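Local atomic coordinates of 3-oxoacyl-(acyl-carrier protein) synthase II (Thermus thermophilus, PDB entry 1J3N), a protein that probably catalyses the condensation step of fatty acid elongation, joining malonyl units to acyl chains carried on acyl-carrier protein. Residues E96-L101 with Y148-P153; V52-G57 with V72-I77; A350-L355 with L403-V408. One frame throughout, in Å; residues are numbered along the deposited sequence.

Contact 1: E96-L101 with Y148-P153; sequences ERVGTL and YGFTGP
Val98 sets its CG1 anti to the backbone N (chi1 178°) and Phe150 sets its CG anti to the carbonyl carbon (chi1 -61°), and these two torsions bring Val98 CG1 and Phe150 CG together. The place is strand 98-103 in the N-terminal half of the thiolase fold. The strand pairs in parallel with strand 182-189 through Arg97 and Gly99, while the carbonyl of Val98 and the N-H of Thr100 serve the loop that follows helix 139-148. Val98 CG1 sits 3.4 Å from the centroid of the Phe150 ring, a CH-pi contact over the face only 13° off the normal, and CB of Tyr148 lies over the centre of the opposite face. Near the ring plane, Thr100 CG2 meets CD2 of Phe150 at 4.0 Å. An alanine in place of Phe150 would probably open a gap beneath Val98 CG1 and leave Thr100 CG2 without its aromatic neighbour.

Backbone bonds tie the loop down. Thr100 N bonds to Pro153 O at 3.0 Å; Gly152 N reaches Val98 O at 3.0 Å, but bent and weak. A CB on Gly152 would clash with that same Val98 O, and here the chain has none. At the outer end Thr151 OG1, weakly bonded to Pro95 O, comes within 3.1 Å of Glu96 CA, and Arg283 of the second subunit bonds to Thr151 O. Thr100 OG1 pairs with Ser154 OG and also donates to a water at 2.8 Å, which in turn donates to Phe150 O and, at 2.9 Å, to Gly152 O.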
loop_
_atom_site.group_PDB
_atom_site.type_symbol
_atom_site.label_atom_id
_atom_site.label_comp_id
_atom_site.label_asym_id
_atom_site.label_seq_id
_atom_site.Cartn_x
_atom_site.Cartn_y
_atom_site.Cartn_z
ATOM N N GLU A 96 -2.616 16.244 15.155
ATOM C CA GLU A 96 -3.054 14.894 15.477
ATOM C C GLU A 96 -4.262 14.476 14.661
ATOM O O GLU A 96 -4.578 13.292 14.584
ATOM C CB GLU A 96 -3.425 14.773 16.958
ATOM C CG GLU A 96 -2.306 15.094 17.921
ATOM C CD GLU A 96 -2.612 14.616 19.328
ATOM O OE1 GLU A 96 -3.762 14.796 19.785
ATOM O OE2 GLU A 96 -1.700 14.064 19.980
ATOM N N ARG A 97 -4.931 15.450 14.056
ATOM C CA ARG A 97 -6.132 15.173 13.281
ATOM C C ARG A 97 -5.902 15.217 11.778
ATOM O O ARG A 97 -6.848 15.138 10.990
ATOM C CB ARG A 97 -7.230 16.159 13.686
ATOM C CG ARG A 97 -7.557 16.116 15.183
ATOM C CD ARG A 97 -8.021 14.728 15.586
ATOM N NE ARG A 97 -9.168 14.310 14.785
ATOM C CZ ARG A 97 -9.626 13.064 14.716
ATOM N NH1 ARG A 97 -9.036 12.090 15.401
ATOM N NH2 ARG A 97 -10.688 12.796 13.968
ATOM N N VAL A 98 -4.639 15.343 11.385
ATOM C CA VAL A 98 -4.284 15.383 9.977
ATOM C C VAL A 98 -3.551 14.110 9.594
ATOM O O VAL A 98 -2.519 13.775 10.177
ATOM C CB VAL A 98 -3.382 16.579 9.639
ATOM C CG1 VAL A 98 -3.014 16.537 8.159
ATOM C CG2 VAL A 98 -4.103 17.878 9.957
ATOM N N GLY A 99 -4.098 13.409 8.607
ATOM C CA GLY A 99 -3.490 12.178 8.147
ATOM C C GLY A 99 -2.825 12.366 6.802
ATOM O O GLY A 99 -3.016 13.389 6.131
ATOM N N THR A 100 -2.037 11.371 6.410
ATOM C CA THR A 100 -1.321 11.395 5.146
ATOM C C THR A 100 -1.470 10.029 4.475
ATOM O O THR A 100 -1.369 8.988 5.131
ATOM C CB THR A 100 0.181 11.710 5.367
ATOM O OG1 THR A 100 0.720 10.812 6.333
ATOM C CG2 THR A 100 0.374 13.123 5.881
ATOM N N LEU A 101 -1.726 10.035 3.169
ATOM C CA LEU A 101 -1.897 8.796 2.428
ATOM C C LEU A 101 -1.606 9.016 0.946
ATOM O O LEU A 101 -2.520 9.157 0.131
ATOM C CB LEU A 101 -3.325 8.265 2.605
ATOM C CG LEU A 101 -3.467 6.742 2.814
ATOM C CD1 LEU A 101 -4.945 6.370 2.891
ATOM C CD2 LEU A 101 -2.798 5.985 1.680
ATOM N N TYR A 148 5.452 18.472 7.991
ATOM C CA TYR A 148 4.425 19.302 8.614
ATOM C C TYR A 148 4.029 18.919 10.040
ATOM O O TYR A 148 3.243 19.617 10.671
ATOM C CB TYR A 148 3.175 19.317 7.730
ATOM C CG TYR A 148 3.424 19.828 6.326
ATOM C CD1 TYR A 148 3.854 21.139 6.102
ATOM C CD2 TYR A 148 3.235 19.004 5.224
ATOM C CE1 TYR A 148 4.088 21.608 4.807
ATOM C CE2 TYR A 148 3.463 19.462 3.933
ATOM C CZ TYR A 148 3.890 20.763 3.730
ATOM O OH TYR A 148 4.115 21.209 2.446
ATOM N N GLY A 149 4.565 17.816 10.542
ATOM C CA GLY A 149 4.245 17.385 11.892
ATOM C C GLY A 149 2.855 16.787 12.047
ATOM O O GLY A 149 2.293 16.807 13.141
ATOM N N PHE A 150 2.297 16.265 10.956
ATOM C CA PHE A 150 0.971 15.657 10.986
ATOM C C PHE A 150 1.102 14.287 11.636
ATOM O O PHE A 150 1.757 13.396 11.091
ATOM C CB PHE A 150 0.416 15.503 9.566
ATOM C CG PHE A 150 0.257 16.805 8.812
ATOM C CD1 PHE A 150 -0.100 17.977 9.472
ATOM C CD2 PHE A 150 0.384 16.834 7.425
ATOM C CE1 PHE A 150 -0.334 19.152 8.776
ATOM C CE2 PHE A 150 0.151 18.005 6.707
ATOM C CZ PHE A 150 -0.210 19.171 7.381
ATOM N N THR A 151 0.485 14.108 12.801
ATOM C CA THR A 151 0.597 12.838 13.510
ATOM C C THR A 151 -0.628 11.925 13.421
ATOM O O THR A 151 -0.758 10.962 14.192
ATOM C CB THR A 151 0.936 13.064 14.997
ATOM O OG1 THR A 151 -0.102 13.836 15.606
ATOM C CG2 THR A 151 2.270 13.807 15.137
ATOM N N GLY A 152 -1.531 12.245 12.501
ATOM C CA GLY A 152 -2.695 11.407 12.286
ATOM C C GLY A 152 -2.215 10.189 11.503
ATOM O O GLY A 152 -1.048 10.148 11.085
ATOM N N PRO A 153 -3.072 9.181 11.278
ATOM C CA PRO A 153 -2.667 7.983 10.529
ATOM C C PRO A 153 -1.861 8.299 9.262
ATOM O O PRO A 153 -2.221 9.193 8.499
ATOM C CB PRO A 153 -4.004 7.318 10.215
ATOM C CG PRO A 153 -4.801 7.614 11.447
ATOM C CD PRO A 153 -4.481 9.082 11.704
HETATM O O HOH W 1 0.359 11.595 8.956
#

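Contact 2: V52-G57 with V72-I77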
loop_
_atom_site.group_PDB
_atom_site.type_symbol
_atom_site.label_atom_id
_atom_site.label_comp_id
_atom_site.label_asym_id
_atom_site.label_seq_id
_atom_site.Cartn_x
_atom_site.Cartn_y
_atom_site.Cartn_z
ATOM N N VAL A 52 7.790 15.899 -16.606
ATOM C CA VAL A 52 7.438 17.055 -15.809
ATOM C C VAL A 52 8.648 17.980 -15.764
ATOM O O VAL A 52 9.786 17.520 -15.713
ATOM C CB VAL A 52 7.080 16.650 -14.354
ATOM C CG1 VAL A 52 7.137 17.864 -13.452
ATOM C CG2 VAL A 52 5.684 16.020 -14.305
ATOM N N ASP A 53 8.391 19.281 -15.790
ATOM C CA ASP A 53 9.448 20.280 -15.715
ATOM C C ASP A 53 9.202 21.094 -14.457
ATOM O O ASP A 53 8.291 21.914 -14.414
ATOM C CB ASP A 53 9.421 21.207 -16.938
ATOM C CG ASP A 53 9.887 20.518 -18.204
ATOM O OD1 ASP A 53 10.902 19.793 -18.141
ATOM O OD2 ASP A 53 9.248 20.715 -19.259
ATOM N N VAL A 54 10.003 20.858 -13.426
ATOM C CA VAL A 54 9.841 21.582 -12.178
ATOM C C VAL A 54 11.176 21.693 -11.453
ATOM O O VAL A 54 12.017 20.791 -11.532
ATOM C CB VAL A 54 8.820 20.875 -11.247
ATOM C CG1 VAL A 54 9.396 19.569 -10.730
ATOM C CG2 VAL A 54 8.445 21.786 -10.091
ATOM N N ASP A 55 11.364 22.807 -10.755
ATOM C CA ASP A 55 12.585 23.046 -9.992
ATOM C C ASP A 55 12.322 22.682 -8.534
ATOM O O ASP A 55 11.784 23.481 -7.770
ATOM C CB ASP A 55 12.991 24.517 -10.110
ATOM C CG ASP A 55 14.254 24.846 -9.338
ATOM O OD1 ASP A 55 14.998 23.910 -8.966
ATOM O OD2 ASP A 55 14.508 26.051 -9.117
ATOM N N PRO A 56 12.694 21.457 -8.131
ATOM C CA PRO A 56 12.483 21.010 -6.751
ATOM C C PRO A 56 13.105 21.987 -5.762
ATOM O O PRO A 56 12.544 22.254 -4.702
ATOM C CB PRO A 56 13.168 19.645 -6.723
ATOM C CG PRO A 56 13.045 19.176 -8.141
ATOM C CD PRO A 56 13.385 20.420 -8.912
ATOM N N GLY A 57 14.275 22.510 -6.124
ATOM C CA GLY A 57 14.970 23.463 -5.276
ATOM C C GLY A 57 14.119 24.686 -4.994
ATOM O O GLY A 57 14.384 25.438 -4.054
ATOM N N VAL A 72 9.454 10.917 -4.128
ATOM C CA VAL A 72 9.159 11.584 -2.870
ATOM C C VAL A 72 9.231 13.095 -3.129
ATOM O O VAL A 72 8.471 13.870 -2.552
ATOM C CB VAL A 72 10.160 11.166 -1.763
ATOM C CG1 VAL A 72 10.056 12.111 -0.572
ATOM C CG2 VAL A 72 9.855 9.724 -1.304
ATOM N N GLN A 73 10.134 13.513 -4.018
ATOM C CA GLN A 73 10.247 14.927 -4.344
ATOM C C GLN A 73 8.935 15.437 -4.952
ATOM O O GLN A 73 8.467 16.520 -4.625
ATOM C CB GLN A 73 11.408 15.160 -5.315
ATOM C CG GLN A 73 12.770 15.172 -4.639
ATOM C CD GLN A 73 13.889 15.508 -5.601
ATOM O OE1 GLN A 73 13.755 16.407 -6.435
ATOM N NE2 GLN A 73 15.008 14.798 -5.484
ATOM N N TYR A 74 8.336 14.647 -5.831
ATOM C CA TYR A 74 7.078 15.043 -6.448
ATOM C C TYR A 74 5.952 15.086 -5.420
ATOM O O TYR A 74 5.139 16.011 -5.414
ATOM C CB TYR A 74 6.702 14.078 -7.574
ATOM C CG TYR A 74 7.607 14.134 -8.786
ATOM C CD1 TYR A 74 8.603 15.107 -8.902
ATOM C CD2 TYR A 74 7.453 13.222 -9.831
ATOM C CE1 TYR A 74 9.420 15.173 -10.026
ATOM C CE2 TYR A 74 8.266 13.282 -10.962
ATOM C CZ TYR A 74 9.245 14.260 -11.051
ATOM O OH TYR A 74 10.046 14.332 -12.175
ATOM N N ALA A 75 5.899 14.095 -4.542
ATOM C CA ALA A 75 4.842 14.071 -3.526
ATOM C C ALA A 75 4.893 15.285 -2.593
ATOM O O ALA A 75 3.855 15.855 -2.249
ATOM C CB ALA A 75 4.931 12.803 -2.717
ATOM N N LEU A 76 6.096 15.671 -2.172
ATOM C CA LEU A 76 6.252 16.818 -1.278
ATOM C C LEU A 76 5.839 18.106 -1.986
ATOM O O LEU A 76 5.204 18.980 -1.392
ATOM C CB LEU A 76 7.705 16.910 -0.781
ATOM C CG LEU A 76 8.097 15.828 0.234
ATOM C CD1 LEU A 76 9.590 15.845 0.512
ATOM C CD2 LEU A 76 7.319 16.067 1.516
ATOM N N ILE A 77 6.182 18.211 -3.265
ATOM C CA ILE A 77 5.833 19.387 -4.049
ATOM C C ILE A 77 4.314 19.473 -4.226
ATOM O O ILE A 77 3.722 20.541 -4.053
ATOM C CB ILE A 77 6.517 19.352 -5.435
ATOM C CG1 ILE A 77 8.031 19.507 -5.266
ATOM C CG2 ILE A 77 5.944 20.453 -6.335
ATOM C CD1 ILE A 77 8.819 19.277 -6.557
#
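The Tyr74 ring meets Val54 obliquely, the valine's CG1 standing 4.5 Å from ring atom CE1, and Tyr74 OH lies 4.3 Å from Val52 CB. The other flat group, the Gln73 amide, turns its oxygen to the proline: OE1 touches both CB and CG of Pro56, at 3.3 Å each, while NE2 is bonded to Leu68 O. The Tyr74 hydroxyl likewise has its polar partners beyond the two segments, Arg70 NH1 and, weakly, Glu231 OE1; the second oxygen of that glutamate takes the N-H of Val52.

This is a loop packed against a helix in the N-terminal half of the thiolase fold. Residues 52-57 come off strand 48-50 without regular structure and run past one flank of helix 70-86, presenting Val52, Val54 and Pro56 to Gln73, Tyr74 and Ile77; Leu12 of strand 4-13 touches Val52, Val54, Tyr74 and Ile77. Ile77 points to the loop, its CD1 anti to CA (chi2 171°), and brings that methyl 4.2 Å from Val54 CG1 and 4.1 Å from Pro56 CA.

Contact 3: A350-L355 with L403-V408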
loop_
_atom_site.group_PDB
_atom_site.type_symbol
_atom_site.label_atom_id
_atom_site.label_comp_id
_atom_site.label_asym_id
_atom_site.label_seq_id
_atom_site.Cartn_x
_atom_site.Cartn_y
_atom_site.Cartn_z
ATOM N N ALA A 350 -8.577 16.417 -12.141
ATOM C CA ALA A 350 -9.221 16.843 -13.374
ATOM C C ALA A 350 -10.736 16.658 -13.257
ATOM O O ALA A 350 -11.512 17.510 -13.698
ATOM C CB ALA A 350 -8.678 16.031 -14.558
ATOM N N THR A 351 -11.150 15.548 -12.650
ATOM C CA THR A 351 -12.571 15.249 -12.486
ATOM C C THR A 351 -13.244 16.239 -11.542
ATOM O O THR A 351 -14.380 16.652 -11.767
ATOM C CB THR A 351 -12.777 13.809 -11.961
ATOM O OG1 THR A 351 -12.145 12.884 -12.859
ATOM C CG2 THR A 351 -14.260 13.480 -11.872
ATOM N N VAL A 352 -12.543 16.622 -10.480
ATOM C CA VAL A 352 -13.083 17.590 -9.534
ATOM C C VAL A 352 -13.147 18.969 -10.195
ATOM O O VAL A 352 -14.080 19.728 -9.952
ATOM C CB VAL A 352 -12.206 17.673 -8.253
ATOM C CG1 VAL A 352 -12.568 18.899 -7.436
ATOM C CG2 VAL A 352 -12.405 16.425 -7.423
ATOM N N GLN A 353 -12.157 19.274 -11.038
ATOM C CA GLN A 353 -12.095 20.562 -11.739
ATOM C C GLN A 353 -13.227 20.709 -12.757
ATOM O O GLN A 353 -13.738 21.809 -12.965
ATOM C CB GLN A 353 -10.748 20.733 -12.454
ATOM C CG GLN A 353 -9.540 20.823 -11.522
ATOM C CD GLN A 353 -8.234 21.065 -12.264
ATOM O OE1 GLN A 353 -7.936 20.398 -13.256
ATOM N NE2 GLN A 353 -7.434 22.008 -11.767
ATOM N N ALA A 354 -13.611 19.608 -13.396
ATOM C CA ALA A 354 -14.693 19.642 -14.375
ATOM C C ALA A 354 -16.032 19.948 -13.694
ATOM O O ALA A 354 -16.874 20.633 -14.266
ATOM C CB ALA A 354 -14.781 18.319 -15.118
ATOM N N LEU A 355 -16.229 19.431 -12.482
ATOM C CA LEU A 355 -17.468 19.673 -11.740
ATOM C C LEU A 355 -17.530 21.111 -11.248
ATOM O O LEU A 355 -18.538 21.802 -11.407
ATOM C CB LEU A 355 -17.565 18.740 -10.529
ATOM C CG LEU A 355 -17.819 17.246 -10.739
ATOM C CD1 LEU A 355 -17.694 16.525 -9.408
ATOM C CD2 LEU A 355 -19.198 17.034 -11.326
ATOM N N LEU A 403 -14.008 6.295 -8.143
ATOM C CA LEU A 403 -14.417 7.352 -7.238
ATOM C C LEU A 403 -15.604 8.072 -7.856
ATOM O O LEU A 403 -15.671 8.246 -9.078
ATOM C CB LEU A 403 -13.273 8.353 -6.995
ATOM C CG LEU A 403 -12.051 7.868 -6.199
ATOM C CD1 LEU A 403 -11.072 9.014 -6.038
ATOM C CD2 LEU A 403 -12.468 7.353 -4.839
ATOM N N ALA A 404 -16.539 8.473 -7.004
ATOM C CA ALA A 404 -17.728 9.193 -7.426
ATOM C C ALA A 404 -17.710 10.569 -6.774
ATOM O O ALA A 404 -17.645 10.690 -5.547
ATOM C CB ALA A 404 -18.988 8.432 -7.009
ATOM N N PHE A 405 -17.778 11.603 -7.604
ATOM C CA PHE A 405 -17.763 12.974 -7.123
ATOM C C PHE A 405 -19.103 13.658 -7.343
ATOM O O PHE A 405 -19.780 13.423 -8.342
ATOM C CB PHE A 405 -16.653 13.755 -7.828
ATOM C CG PHE A 405 -15.265 13.365 -7.382
ATOM C CD1 PHE A 405 -14.800 13.723 -6.115
ATOM C CD2 PHE A 405 -14.421 12.648 -8.228
ATOM C CE1 PHE A 405 -13.513 13.376 -5.699
ATOM C CE2 PHE A 405 -13.129 12.295 -7.819
ATOM C CZ PHE A 405 -12.678 12.662 -6.554
ATOM N N LYS A 406 -19.480 14.511 -6.398
ATOM C CA LYS A 406 -20.740 15.239 -6.486
ATOM C C LYS A 406 -20.500 16.743 -6.523
ATOM O O LYS A 406 -19.730 17.273 -5.723
ATOM C CB LYS A 406 -21.634 14.899 -5.289
ATOM C CG LYS A 406 -22.885 15.755 -5.203
ATOM C CD LYS A 406 -23.695 15.459 -3.948
ATOM C CE LYS A 406 -24.909 16.376 -3.876
ATOM N NZ LYS A 406 -25.727 16.115 -2.660
ATOM N N ARG A 407 -21.157 17.423 -7.460
ATOM C CA ARG A 407 -21.027 18.871 -7.588
ATOM C C ARG A 407 -21.711 19.548 -6.407
ATOM O O ARG A 407 -22.882 19.297 -6.122
ATOM C CB ARG A 407 -21.662 19.356 -8.898
ATOM C CG ARG A 407 -21.615 20.872 -9.091
ATOM C CD ARG A 407 -22.310 21.317 -10.373
ATOM N NE ARG A 407 -23.731 20.970 -10.393
ATOM C CZ ARG A 407 -24.614 21.358 -9.475
ATOM N NH1 ARG A 407 -24.233 22.109 -8.450
ATOM N NH2 ARG A 407 -25.886 21.000 -9.586
ATOM N N VAL A 408 -20.967 20.404 -5.717
ATOM C CA VAL A 408 -21.493 21.125 -4.567
ATOM C C VAL A 408 -22.010 22.489 -5.026
ATOM O O VAL A 408 -21.750 22.848 -6.196
ATOM C CB VAL A 408 -20.390 21.306 -3.492
ATOM C CG1 VAL A 408 -20.855 22.243 -2.393
ATOM C CG2 VAL A 408 -20.034 19.959 -2.898
ATOM O OXT VAL A 408 -22.669 23.179 -4.225
#
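A helix lying on a beta-sheet makes this contact, in the C-terminal half of the thiolase fold: helix 343-357 rests against strand 399-406, which is flanked in the sheet by antiparallel strands 253-262 and 388-394. The short segments run nearly the same way, their axes 22° apart and 9.0 Å from each other at closest approach. Phe405 points from the strand to the helix and is met by three residues of one helical flank, Thr351, Val352 and Leu355, each crossing it at about a right angle.

Val352 covers one face of the ring. Val352 CG2, anti to the carbonyl carbon, stands 3.8 Å from the centroid of the Phe405 ring in a CH-pi contact, displaced toward the rim where CE1 lies. Thr351 CG2 comes in obliquely, 3.7 Å from CD2 of Phe405. This methyl is anti to the backbone N, whereas OG1 lies beside the backbone N and bonds to Glu347 O one turn earlier in the helix; the buried polar atom is thus satisfied within its own helix while the methyl touches the ring at CD2.

Leu355 reaches farther along the strand. Leu355 CD1 packs against CB of Phe405 at 3.4 Å, and Leu355 CD2 lies 4.2 Å from CB of Arg407, two residues on from Phe405. Arg407 leads its charged end away from the helix to a salt bridge with Asp387, with the like-charged Lys385 close by, while CB, CG and CD of Arg407 lie against Leu355. CD of Arg407 passes 3.9 Å from Leu355 O, and Arg407 NH1 makes a weak bond of 3.4 Å to O of Val408, in the C-terminal carboxylate.

Contacts 1 and 3 are the buried ones, and each involves a sheet strand, 98-103 of the N-terminal half and 399-406 of the C-terminal half, with centres 25 Å apart. Both set a valine methyl over a phenylalanine face, but contact 1 adds backbone bonds and a water where a loop runs beside a strand, whereas contact 3, helix on sheet, relies on side chains across the interface. Contact 2 is only partly buried and, like contact 3, has no hydrogen bond between its segments. Its helix 70-86 is the element before strand 98-103 in the chain. Of the three, contact 1 alone touches the second subunit.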